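Local coordinates for putative activator of HSP90 (PDB 3N72), which probably binds the chaperone Hsp90 and stimulates its ATPase, the chain being the N-terminal domain of an Aha1-family activator, at residues B[68-74]-B[97-101]. Sequence-based numbering, arbitrary orientation.
Sequences NSFEYII and PDFST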
loop_
_atom_site.group_PDB
_atom_site.type_symbol
_atom_site.label_atom_id
_atom_site.label_comp_id
_atom_site.label_asym_id
_atom_site.label_seq_id
_atom_site.Cartn_x
_atom_site.Cartn_y
_atom_site.Cartn_z
ATOM N N ASN B 68 3.621 8.197 -18.258
ATOM C CA ASN B 68 3.777 6.749 -18.445
ATOM C C ASN B 68 4.775 6.379 -19.540
ATOM O O ASN B 68 5.000 7.156 -20.476
ATOM C CB ASN B 68 2.415 6.065 -18.705
ATOM C CG ASN B 68 2.034 6.070 -20.181
ATOM O OD1 ASN B 68 2.462 5.209 -20.959
ATOM N ND2 ASN B 68 1.240 7.041 -20.575
ATOM N N SER B 69 5.380 5.195 -19.415
ATOM C CA SER B 69 6.189 4.636 -20.489
ATOM C C SER B 69 5.933 3.124 -20.522
ATOM O O SER B 69 6.119 2.432 -19.504
ATOM C CB SER B 69 7.667 4.919 -20.205
ATOM O OG SER B 69 8.488 4.356 -21.205
ATOM N N PHE B 70 5.473 2.615 -21.665
ATOM C CA PHE B 70 5.398 1.178 -21.836
ATOM C C PHE B 70 5.825 0.779 -23.243
ATOM O O PHE B 70 5.756 1.572 -24.190
ATOM C CB PHE B 70 3.980 0.627 -21.512
ATOM C CG PHE B 70 2.916 1.049 -22.491
ATOM C CD1 PHE B 70 2.621 0.257 -23.629
ATOM C CD2 PHE B 70 2.196 2.230 -22.288
ATOM C CE1 PHE B 70 1.623 0.651 -24.546
ATOM C CE2 PHE B 70 1.210 2.628 -23.196
ATOM C CZ PHE B 70 0.929 1.845 -24.327
ATOM N N GLU B 71 6.290 -0.457 -23.374
ATOM C CA GLU B 71 6.591 -1.039 -24.679
ATOM C C GLU B 71 6.522 -2.558 -24.541
ATOM O O GLU B 71 7.084 -3.121 -23.596
ATOM C CB GLU B 71 7.975 -0.605 -25.167
ATOM C CG GLU B 71 9.119 -1.177 -24.344
ATOM C CD GLU B 71 10.466 -0.534 -24.658
ATOM O OE1 GLU B 71 10.897 -0.601 -25.833
ATOM O OE2 GLU B 71 11.091 0.034 -23.725
ATOM N N TYR B 72 5.813 -3.198 -25.468
ATOM C CA TYR B 72 5.635 -4.675 -25.472
ATOM C C TYR B 72 5.808 -5.274 -26.849
ATOM O O TYR B 72 5.441 -4.667 -27.874
ATOM C CB TYR B 72 4.269 -5.129 -24.865
ATOM C CG TYR B 72 4.298 -5.011 -23.394
ATOM C CD1 TYR B 72 3.886 -3.809 -22.761
ATOM C CD2 TYR B 72 4.864 -6.011 -22.622
ATOM C CE1 TYR B 72 4.000 -3.660 -21.392
ATOM C CE2 TYR B 72 5.012 -5.856 -21.250
ATOM C CZ TYR B 72 4.567 -4.670 -20.652
ATOM O OH TYR B 72 4.706 -4.543 -19.308
ATOM N N ILE B 73 6.393 -6.473 -26.856
ATOM C CA ILE B 73 6.277 -7.421 -27.942
ATOM C C ILE B 73 5.198 -8.404 -27.487
ATOM O O ILE B 73 5.279 -8.951 -26.373
ATOM C CB ILE B 73 7.609 -8.176 -28.168
ATOM C CG1 ILE B 73 8.719 -7.195 -28.577
ATOM C CG2 ILE B 73 7.422 -9.299 -29.205
ATOM C CD1 ILE B 73 10.064 -7.527 -27.996
ATOM N N ILE B 74 4.168 -8.599 -28.314
ATOM C CA ILE B 74 3.081 -9.522 -27.967
ATOM C C ILE B 74 3.069 -10.577 -29.064
ATOM O O ILE B 74 2.845 -10.245 -30.213
ATOM C CB ILE B 74 1.720 -8.813 -27.904
ATOM C CG1 ILE B 74 1.808 -7.575 -26.990
ATOM C CG2 ILE B 74 0.620 -9.791 -27.418
ATOM C CD1 ILE B 74 0.638 -6.603 -27.132
ATOM N N PRO B 97 5.050 -6.429 -32.843
ATOM C CA PRO B 97 6.427 -6.297 -32.372
ATOM C C PRO B 97 6.669 -5.026 -31.551
ATOM O O PRO B 97 7.665 -4.944 -30.818
ATOM C CB PRO B 97 7.228 -6.283 -33.673
ATOM C CG PRO B 97 6.275 -5.908 -34.714
ATOM C CD PRO B 97 4.963 -6.432 -34.312
ATOM N N ASP B 98 5.754 -4.075 -31.634
ATOM C CA ASP B 98 5.976 -2.772 -31.028
ATOM C C ASP B 98 4.711 -2.129 -30.488
ATOM O O ASP B 98 4.199 -1.164 -31.050
ATOM C CB ASP B 98 6.649 -1.837 -32.036
ATOM C CG ASP B 98 7.036 -0.508 -31.424
ATOM O OD1 ASP B 98 7.407 -0.486 -30.218
ATOM O OD2 ASP B 98 6.949 0.513 -32.140
ATOM N N PHE B 99 4.203 -2.644 -29.384
ATOM C CA PHE B 99 3.015 -2.047 -28.774
ATOM C C PHE B 99 3.518 -1.122 -27.658
ATOM O O PHE B 99 3.950 -1.592 -26.627
ATOM C CB PHE B 99 2.095 -3.174 -28.248
ATOM C CG PHE B 99 0.830 -2.680 -27.618
ATOM C CD1 PHE B 99 -0.231 -2.241 -28.395
ATOM C CD2 PHE B 99 0.723 -2.623 -26.238
ATOM C CE1 PHE B 99 -1.415 -1.769 -27.772
ATOM C CE2 PHE B 99 -0.401 -2.156 -25.632
ATOM C CZ PHE B 99 -1.479 -1.719 -26.381
ATOM N N SER B 100 3.450 0.188 -27.858
ATOM C CA SER B 100 4.165 1.105 -26.988
ATOM C C SER B 100 3.397 2.398 -26.739
ATOM O O SER B 100 2.404 2.702 -27.424
ATOM C CB SER B 100 5.525 1.423 -27.611
ATOM O OG SER B 100 5.376 2.298 -28.727
ATOM N N THR B 101 3.872 3.191 -25.776
ATOM C CA THR B 101 3.296 4.536 -25.607
ATOM C C THR B 101 3.183 5.285 -26.959
ATOM O O THR B 101 2.144 5.888 -27.270
ATOM C CB THR B 101 4.101 5.372 -24.586
ATOM O OG1 THR B 101 4.278 4.609 -23.396
ATOM C CG2 THR B 101 3.345 6.680 -24.212
#
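Tyr-72 and Phe-99 form an antiparallel hydrogen-bonded pair: Tyr-72 N reaches Phe-99 O at 2.7 Å, and Phe-99 N returns to Tyr-72 O at 2.8 Å. Two residues along, past the non-hydrogen-bonded pair Glu-71/Ser-100, Thr-101 N donates to Phe-70 O (2.9 Å). Ser-100 is the N-cap of the short helix that Thr-101 begins, and the Thr-101 side chain carries on the pairing where the strand ends. Thr-101 OG1, beside its own backbone N (chi1 -50°), accepts from Phe-70 N at 2.9 Å and donates to Asn-68 OD1 at 3.1 Å. These two bonds fix the rotation of the hydroxyl, while Asn-68 ND2 turns to Gln-146.

The apolar contacts lie on the Tyr-72/Phe-99 side of the sheet. Phe-70 lays one ring face under the Ser-100/Thr-101 peptide, with Thr-101 N over the centre, 3.5 Å above the ring plane. Phe-70 CE1 also meets Phe-99 CE2 at 3.6 Å, the two planes inclined at 43°. From the other end Ile-74 CD1 approaches Phe-99 CB (3.9 Å).

The pairing lies toward the open end of the hairpin of strands 65-82 and 87-100, with strand 44-62 along the far edge of 65-82. Helix 23-35 packs on Tyr-72 and Ile-74, Phe-145 meets both phenylalanine rings, and Leu-104 of helix 101-105 touches them too.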